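Local coordinates for protein monomethylamine methyltransferase MtmB1 (Methanosarcina barkeri, PDB 1NTH) that transfers the methyl group of monomethylamine to the corrinoid cofactor of its partner protein MtmC, a step in methanogenesis from methylamine, at residues 337-351 with 408-422. Residues are numbered along the deposited sequence; the frame is centred on the assembly and turned at random.
Sequences CAGPCTEMCLLEASA and LVSLYEKNYASAPAG
M344 is one of two large bumps in this contact: its thioether reaches from the first turn of the helix that starts at E343 into a hollow walled by Y412, the backbone of N415, Y416, A419 and P420. With CG anti to the backbone N (chi1 -173°) and the chain extended beyond it, CG passes Y412 CB, SD lies 3.8 Å from P420 CD, and CE ends 3.8 Å from A419 CB.

Y412 is the other, a return bump seated against the same helix. Its ring is sandwiched: E348 CG stands 3.9 Å from the centroid, only 4° off the normal, a CH-pi contact, while V409 O lies over the centre of the opposite face. A351 CB meets the ring's edge, close to OH, which is hydrogen-bonded to N307 O. Next to the Y412 ring, L408 lays CD2 3.5 Å from A351 CA and sets CD1 against L347 CD2.

The E348 carboxylate turns back to the loop preceding its own helix, where OE2 accepts from C337 N (2.8 Å) and OE1, through its syn lone pair, from A338 N; N307 ND2 also bonds OE2. With the two backbone N-H groups tied to the carboxylate, C337 CB meets A419 CB and its SG approaches the Y416 ring obliquely.

At the far end, P420 CG rests over the notch formed by A338 CB and T342 CB, and P420 O takes G339 N in a nearly straight bond (3.0 Å, 163°). Here G339 and G422 come within 3.9 Å CA to CA, an approach consistent with neither having a side chain.

A loop joins strand 330-333 to helix 343-359, which leads on to the parallel strand 363-366, a beta-alpha-beta crossover of the TIM barrel; the chain leaving helix 398-410 packs along one side of the first turns of that helix and the loop before it.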
ATOM      1  N   CYS A 337      26.804 -31.464  16.007  1.00 23.14           N
ATOM      2  CA  CYS A 337      28.237 -31.616  15.768  1.00 24.52           C
ATOM      3  C   CYS A 337      28.486 -32.139  14.358  1.00 23.84           C
ATOM      4  O   CYS A 337      29.363 -31.650  13.642  1.00 25.41           O
ATOM      5  CB  CYS A 337      28.853 -32.611  16.759  1.00 24.87           C
ATOM      6  SG  CYS A 337      28.953 -32.054  18.464  1.00 29.46           S
ATOM      7  N   ALA A 338      27.705 -33.142  13.970  1.00 22.89           N
ATOM      8  CA  ALA A 338      27.842 -33.775  12.664  1.00 23.07           C
ATOM      9  C   ALA A 338      27.301 -32.931  11.513  1.00 23.83           C
ATOM     10  O   ALA A 338      26.437 -32.071  11.704  1.00 23.05           O
ATOM     11  CB  ALA A 338      27.154 -35.134  12.682  1.00 23.53           C
ATOM     12  N   GLY A 339      27.818 -33.196  10.316  1.00 22.28           N
ATOM     13  CA  GLY A 339      27.398 -32.466   9.135  1.00 21.66           C
ATOM     14  C   GLY A 339      26.250 -33.135   8.404  1.00 21.60           C
ATOM     15  O   GLY A 339      25.839 -34.239   8.764  1.00 22.01           O
ATOM     16  N   PRO A 340      25.712 -32.486   7.359  1.00 21.31           N
ATOM     17  CA  PRO A 340      24.598 -33.028   6.578  1.00 21.19           C
ATOM     18  C   PRO A 340      24.874 -34.391   5.959  1.00 22.36           C
ATOM     19  O   PRO A 340      26.024 -34.758   5.706  1.00 23.19           O
ATOM     20  CB  PRO A 340      24.373 -31.960   5.506  1.00 21.39           C
ATOM     21  CG  PRO A 340      24.829 -30.710   6.170  1.00 20.83           C
ATOM     22  CD  PRO A 340      26.094 -31.157   6.857  1.00 21.43           C
ATOM     23  N   CYS A 341      23.795 -35.124   5.711  1.00 23.17           N
ATOM     24  CA  CYS A 341      23.845 -36.444   5.101  1.00 24.19           C
ATOM     25  C   CYS A 341      24.576 -37.479   5.950  1.00 24.24           C
ATOM     26  O   CYS A 341      25.285 -38.340   5.427  1.00 24.66           O
ATOM     27  CB  CYS A 341      24.477 -36.360   3.709  1.00 25.19           C
ATOM     28  SG  CYS A 341      24.015 -37.726   2.610  1.00 28.17           S
ATOM     29  N   THR A 342      24.407 -37.376   7.263  1.00 23.55           N
ATOM     30  CA  THR A 342      24.993 -38.333   8.193  1.00 22.72           C
ATOM     31  C   THR A 342      23.904 -38.666   9.199  1.00 23.75           C
ATOM     32  O   THR A 342      23.080 -37.813   9.546  1.00 22.58           O
ATOM     33  CB  THR A 342      26.222 -37.771   8.950  1.00 22.90           C
ATOM     34  OG1 THR A 342      25.810 -36.740   9.855  1.00 23.98           O
ATOM     35  CG2 THR A 342      27.249 -37.223   7.971  1.00 23.23           C
ATOM     36  N   GLU A 343      23.889 -39.909   9.660  1.00 23.11           N
ATOM     37  CA  GLU A 343      22.885 -40.337  10.614  1.00 23.79           C
ATOM     38  C   GLU A 343      23.008 -39.584  11.933  1.00 23.20           C
ATOM     39  O   GLU A 343      21.999 -39.225  12.545  1.00 22.63           O
ATOM     40  CB  GLU A 343      23.006 -41.839  10.861  1.00 26.24           C
ATOM     41  CG  GLU A 343      21.852 -42.424  11.649  1.00 28.85           C
ATOM     42  CD  GLU A 343      21.970 -43.924  11.810  1.00 30.92           C
ATOM     43  OE1 GLU A 343      22.846 -44.373  12.580  1.00 33.06           O
ATOM     44  OE2 GLU A 343      21.193 -44.653  11.159  1.00 31.39           O
ATOM     45  N   MET A 344      24.238 -39.326  12.367  1.00 22.60           N
ATOM     46  CA  MET A 344      24.436 -38.625  13.628  1.00 22.96           C
ATOM     47  C   MET A 344      23.799 -37.240  13.627  1.00 22.45           C
ATOM     48  O   MET A 344      23.147 -36.856  14.596  1.00 21.82           O
ATOM     49  CB  MET A 344      25.923 -38.496  13.959  1.00 23.30           C
ATOM     50  CG  MET A 344      26.159 -37.930  15.353  1.00 25.38           C
ATOM     51  SD  MET A 344      27.888 -37.909  15.841  1.00 26.27           S
ATOM     52  CE  MET A 344      27.863 -36.735  17.205  1.00 25.59           C
ATOM     53  N   CYS A 345      23.991 -36.491  12.546  1.00 21.67           N
ATOM     54  CA  CYS A 345      23.418 -35.152  12.455  1.00 20.98           C
ATOM     55  C   CYS A 345      21.909 -35.207  12.676  1.00 20.02           C
ATOM     56  O   CYS A 345      21.355 -34.441  13.465  1.00 19.53           O
ATOM     57  CB  CYS A 345      23.717 -34.537  11.086  1.00 20.64           C
ATOM     58  SG  CYS A 345      23.027 -32.871  10.853  1.00 23.68           S
ATOM     59  N   LEU A 346      21.246 -36.124  11.981  1.00 19.42           N
ATOM     60  CA  LEU A 346      19.803 -36.267  12.108  1.00 20.58           C
ATOM     61  C   LEU A 346      19.384 -36.688  13.513  1.00 20.56           C
ATOM     62  O   LEU A 346      18.384 -36.200  14.036  1.00 21.60           O
ATOM     63  CB  LEU A 346      19.280 -37.277  11.080  1.00 19.85           C
ATOM     64  CG  LEU A 346      19.504 -36.889   9.615  1.00 21.36           C
ATOM     65  CD1 LEU A 346      18.903 -37.953   8.705  1.00 21.55           C
ATOM     66  CD2 LEU A 346      18.864 -35.525   9.337  1.00 21.48           C
ATOM     67  N   LEU A 347      20.145 -37.589  14.129  1.00 20.25           N
ATOM     68  CA  LEU A 347      19.816 -38.041  15.475  1.00 19.73           C
ATOM     69  C   LEU A 347      20.050 -36.937  16.503  1.00 19.64           C
ATOM     70  O   LEU A 347      19.302 -36.817  17.474  1.00 18.87           O
ATOM     71  CB  LEU A 347      20.637 -39.284  15.843  1.00 21.62           C
ATOM     72  CG  LEU A 347      20.309 -40.552  15.047  1.00 21.72           C
ATOM     73  CD1 LEU A 347      21.223 -41.687  15.493  1.00 23.58           C
ATOM     74  CD2 LEU A 347      18.851 -40.933  15.255  1.00 21.96           C
ATOM     75  N   GLU A 348      21.089 -36.135  16.290  1.00 20.14           N
ATOM     76  CA  GLU A 348      21.393 -35.035  17.201  1.00 20.12           C
ATOM     77  C   GLU A 348      20.253 -34.021  17.166  1.00 19.71           C
ATOM     78  O   GLU A 348      19.743 -33.602  18.206  1.00 19.75           O
ATOM     79  CB  GLU A 348      22.694 -34.339  16.790  1.00 21.94           C
ATOM     80  CG  GLU A 348      23.973 -35.048  17.211  1.00 23.44           C
ATOM     81  CD  GLU A 348      25.212 -34.271  16.795  1.00 24.98           C
ATOM     82  OE1 GLU A 348      25.638 -34.395  15.626  1.00 25.01           O
ATOM     83  OE2 GLU A 348      25.751 -33.516  17.634  1.00 27.12           O
ATOM     84  N   ALA A 349      19.855 -33.633  15.959  1.00 19.31           N
ATOM     85  CA  ALA A 349      18.775 -32.668  15.799  1.00 18.30           C
ATOM     86  C   ALA A 349      17.471 -33.242  16.344  1.00 18.72           C
ATOM     87  O   ALA A 349      16.660 -32.518  16.920  1.00 18.92           O
ATOM     88  CB  ALA A 349      18.615 -32.301  14.328  1.00 18.97           C
ATOM     89  N   SER A 350      17.271 -34.544  16.162  1.00 18.51           N
ATOM     90  CA  SER A 350      16.060 -35.197  16.646  1.00 18.54           C
ATOM     91  C   SER A 350      15.964 -35.125  18.166  1.00 18.28           C
ATOM     92  O   SER A 350      14.900 -34.845  18.716  1.00 18.67           O
ATOM     93  CB  SER A 350      16.021 -36.660  16.195  1.00 17.97           C
ATOM     94  OG  SER A 350      15.874 -36.755  14.792  1.00 20.44           O
ATOM     95  N   ALA A 351      17.076 -35.389  18.845  1.00 18.80           N
ATOM     96  CA  ALA A 351      17.080 -35.337  20.301  1.00 17.97           C
ATOM     97  C   ALA A 351      16.668 -33.945  20.765  1.00 17.63           C
ATOM     98  O   ALA A 351      15.907 -33.804  21.724  1.00 18.46           O
ATOM     99  CB  ALA A 351      18.467 -35.683  20.843  1.00 18.15           C
ATOM    100  N   LEU A 408      18.286 -42.101  23.384  1.00 23.60           N
ATOM    101  CA  LEU A 408      18.729 -41.461  22.152  1.00 22.84           C
ATOM    102  C   LEU A 408      20.069 -40.757  22.299  1.00 21.70           C
ATOM    103  O   LEU A 408      20.974 -40.956  21.487  1.00 22.59           O
ATOM    104  CB  LEU A 408      17.669 -40.464  21.668  1.00 22.57           C
ATOM    105  CG  LEU A 408      18.001 -39.660  20.406  1.00 22.00           C
ATOM    106  CD1 LEU A 408      18.379 -40.593  19.260  1.00 23.23           C
ATOM    107  CD2 LEU A 408      16.796 -38.809  20.032  1.00 22.53           C
ATOM    108  N   VAL A 409      20.204 -39.934  23.331  1.00 22.46           N
ATOM    109  CA  VAL A 409      21.449 -39.213  23.540  1.00 23.05           C
ATOM    110  C   VAL A 409      22.607 -40.191  23.733  1.00 24.27           C
ATOM    111  O   VAL A 409      23.738 -39.909  23.338  1.00 24.64           O
ATOM    112  CB  VAL A 409      21.343 -38.268  24.756  1.00 23.06           C
ATOM    113  CG1 VAL A 409      22.682 -37.583  25.009  1.00 22.59           C
ATOM    114  CG2 VAL A 409      20.256 -37.220  24.499  1.00 24.36           C
ATOM    115  N   SER A 410      22.318 -41.346  24.325  1.00 25.77           N
ATOM    116  CA  SER A 410      23.344 -42.362  24.549  1.00 27.46           C
ATOM    117  C   SER A 410      23.867 -42.933  23.236  1.00 28.63           C
ATOM    118  O   SER A 410      24.973 -43.474  23.181  1.00 29.54           O
ATOM    119  CB  SER A 410      22.790 -43.499  25.413  1.00 27.67           C
ATOM    120  OG  SER A 410      22.566 -43.067  26.744  1.00 30.28           O
ATOM    121  N   LEU A 411      23.076 -42.810  22.175  1.00 28.89           N
ATOM    122  CA  LEU A 411      23.476 -43.329  20.873  1.00 28.77           C
ATOM    123  C   LEU A 411      24.563 -42.510  20.183  1.00 28.87           C
ATOM    124  O   LEU A 411      25.199 -42.996  19.248  1.00 30.32           O
ATOM    125  CB  LEU A 411      22.264 -43.436  19.941  1.00 29.65           C
ATOM    126  CG  LEU A 411      21.166 -44.443  20.294  1.00 30.98           C
ATOM    127  CD1 LEU A 411      20.073 -44.391  19.237  1.00 31.49           C
ATOM    128  CD2 LEU A 411      21.757 -45.842  20.375  1.00 31.58           C
ATOM    129  N   TYR A 412      24.791 -41.278  20.632  1.00 26.79           N
ATOM    130  CA  TYR A 412      25.807 -40.449  19.991  1.00 25.72           C
ATOM    131  C   TYR A 412      26.736 -39.666  20.916  1.00 25.44           C
ATOM    132  O   TYR A 412      27.768 -39.167  20.469  1.00 26.42           O
ATOM    133  CB  TYR A 412      25.136 -39.466  19.009  1.00 25.12           C
ATOM    134  CG  TYR A 412      24.210 -38.440  19.649  1.00 23.58           C
ATOM    135  CD1 TYR A 412      24.712 -37.429  20.471  1.00 23.29           C
ATOM    136  CD2 TYR A 412      22.832 -38.481  19.429  1.00 24.59           C
ATOM    137  CE1 TYR A 412      23.867 -36.484  21.059  1.00 23.21           C
ATOM    138  CE2 TYR A 412      21.976 -37.541  20.013  1.00 23.97           C
ATOM    139  CZ  TYR A 412      22.500 -36.547  20.824  1.00 24.16           C
ATOM    140  OH  TYR A 412      21.661 -35.618  21.402  1.00 23.19           O
ATOM    141  N   GLU A 413      26.396 -39.564  22.196  1.00 26.52           N
ATOM    142  CA  GLU A 413      27.210 -38.775  23.119  1.00 27.58           C
ATOM    143  C   GLU A 413      28.644 -39.241  23.358  1.00 29.12           C
ATOM    144  O   GLU A 413      29.419 -38.551  24.018  1.00 28.71           O
ATOM    145  CB  GLU A 413      26.482 -38.608  24.458  1.00 27.84           C
ATOM    146  CG  GLU A 413      26.455 -39.827  25.357  1.00 27.53           C
ATOM    147  CD  GLU A 413      25.609 -39.590  26.596  1.00 29.28           C
ATOM    148  OE1 GLU A 413      25.547 -38.429  27.059  1.00 29.59           O
ATOM    149  OE2 GLU A 413      25.015 -40.559  27.116  1.00 29.13           O
ATOM    150  N   LYS A 414      29.010 -40.394  22.815  1.00 30.67           N
ATOM    151  CA  LYS A 414      30.369 -40.895  22.983  1.00 33.07           C
ATOM    152  C   LYS A 414      31.171 -40.693  21.703  1.00 32.91           C
ATOM    153  O   LYS A 414      32.326 -41.110  21.609  1.00 33.76           O
ATOM    154  CB  LYS A 414      30.330 -42.380  23.361  1.00 35.79           C
ATOM    155  CG  LYS A 414      29.649 -42.675  24.684  0.50 38.11           C
ATOM    156  CD  LYS A 414      30.429 -42.100  25.853  0.50 40.55           C
ATOM    157  CE  LYS A 414      29.765 -42.439  27.175  0.50 42.02           C
ATOM    158  NZ  LYS A 414      30.517 -41.877  28.329  0.50 44.17           N
ATOM    159  N   ASN A 415      30.561 -40.023  20.728  1.00 30.83           N
ATOM    160  CA  ASN A 415      31.204 -39.794  19.439  1.00 29.91           C
ATOM    161  C   ASN A 415      31.371 -38.325  19.052  1.00 29.09           C
ATOM    162  O   ASN A 415      31.569 -38.017  17.878  1.00 28.53           O
ATOM    163  CB  ASN A 415      30.404 -40.507  18.348  1.00 31.17           C
ATOM    164  CG  ASN A 415      30.186 -41.975  18.653  1.00 33.57           C
ATOM    165  OD1 ASN A 415      29.242 -42.589  18.155  1.00 35.11           O
ATOM    166  ND2 ASN A 415      31.065 -42.550  19.467  1.00 34.51           N
ATOM    167  N   TYR A 416      31.301 -37.422  20.025  1.00 28.19           N
ATOM    168  CA  TYR A 416      31.440 -35.997  19.731  1.00 28.23           C
ATOM    169  C   TYR A 416      32.763 -35.673  19.041  1.00 29.18           C
ATOM    170  O   TYR A 416      32.792 -34.938  18.053  1.00 28.98           O
ATOM    171  CB  TYR A 416      31.314 -35.176  21.017  1.00 27.27           C
ATOM    172  CG  TYR A 416      29.931 -35.207  21.631  1.00 25.86           C
ATOM    173  CD1 TYR A 416      29.766 -35.295  23.012  1.00 25.17           C
ATOM    174  CD2 TYR A 416      28.785 -35.155  20.833  1.00 25.95           C
ATOM    175  CE1 TYR A 416      28.497 -35.334  23.589  1.00 24.07           C
ATOM    176  CE2 TYR A 416      27.510 -35.192  21.400  1.00 24.53           C
ATOM    177  CZ  TYR A 416      27.375 -35.283  22.776  1.00 24.23           C
ATOM    178  OH  TYR A 416      26.124 -35.339  23.346  1.00 23.46           O
ATOM    179  N   ALA A 417      33.854 -36.227  19.559  1.00 28.74           N
ATOM    180  CA  ALA A 417      35.175 -35.981  18.992  1.00 29.84           C
ATOM    181  C   ALA A 417      35.331 -36.549  17.586  1.00 30.30           C
ATOM    182  O   ALA A 417      36.147 -36.061  16.804  1.00 32.19           O
ATOM    183  CB  ALA A 417      36.249 -36.561  19.910  1.00 29.55           C
ATOM    184  N   SER A 418      34.552 -37.574  17.261  1.00 29.27           N
ATOM    185  CA  SER A 418      34.638 -38.197  15.947  1.00 30.47           C
ATOM    186  C   SER A 418      33.386 -37.992  15.097  1.00 29.81           C
ATOM    187  O   SER A 418      33.111 -38.772  14.188  1.00 29.56           O
ATOM    188  CB  SER A 418      34.918 -39.694  16.094  1.00 31.97           C
ATOM    189  OG  SER A 418      33.878 -40.346  16.807  1.00 35.43           O
ATOM    190  N   ALA A 419      32.629 -36.939  15.390  1.00 28.93           N
ATOM    191  CA  ALA A 419      31.416 -36.654  14.634  1.00 27.79           C
ATOM    192  C   ALA A 419      31.754 -36.526  13.151  1.00 26.24           C
ATOM    193  O   ALA A 419      32.679 -35.806  12.780  1.00 27.10           O
ATOM    194  CB  ALA A 419      30.776 -35.365  15.139  1.00 27.58           C
ATOM    195  N   PRO A 420      31.005 -37.227  12.284  1.00 26.25           N
ATOM    196  CA  PRO A 420      31.243 -37.179  10.836  1.00 26.73           C
ATOM    197  C   PRO A 420      31.044 -35.779  10.252  1.00 27.45           C
ATOM    198  O   PRO A 420      30.056 -35.109  10.551  1.00 27.42           O
ATOM    199  CB  PRO A 420      30.246 -38.197  10.290  1.00 26.16           C
ATOM    200  CG  PRO A 420      29.127 -38.140  11.279  1.00 27.67           C
ATOM    201  CD  PRO A 420      29.857 -38.093  12.597  1.00 26.36           C
ATOM    202  N   ALA A 421      31.990 -35.356   9.418  1.00 26.86           N
ATOM    203  CA  ALA A 421      31.964 -34.035   8.793  1.00 26.48           C
ATOM    204  C   ALA A 421      30.755 -33.803   7.897  1.00 26.21           C
ATOM    205  O   ALA A 421      30.304 -32.670   7.732  1.00 26.48           O
ATOM    206  CB  ALA A 421      33.246 -33.815   7.996  1.00 27.03           C
ATOM    207  N   GLY A 422      30.239 -34.871   7.304  1.00 25.29           N
ATOM    208  CA  GLY A 422      29.082 -34.729   6.441  1.00 25.71           C
ATOM    209  C   GLY A 422      29.407 -34.118   5.094  1.00 25.90           C
ATOM    210  O   GLY A 422      30.574 -33.964   4.730  1.00 25.58           O
TER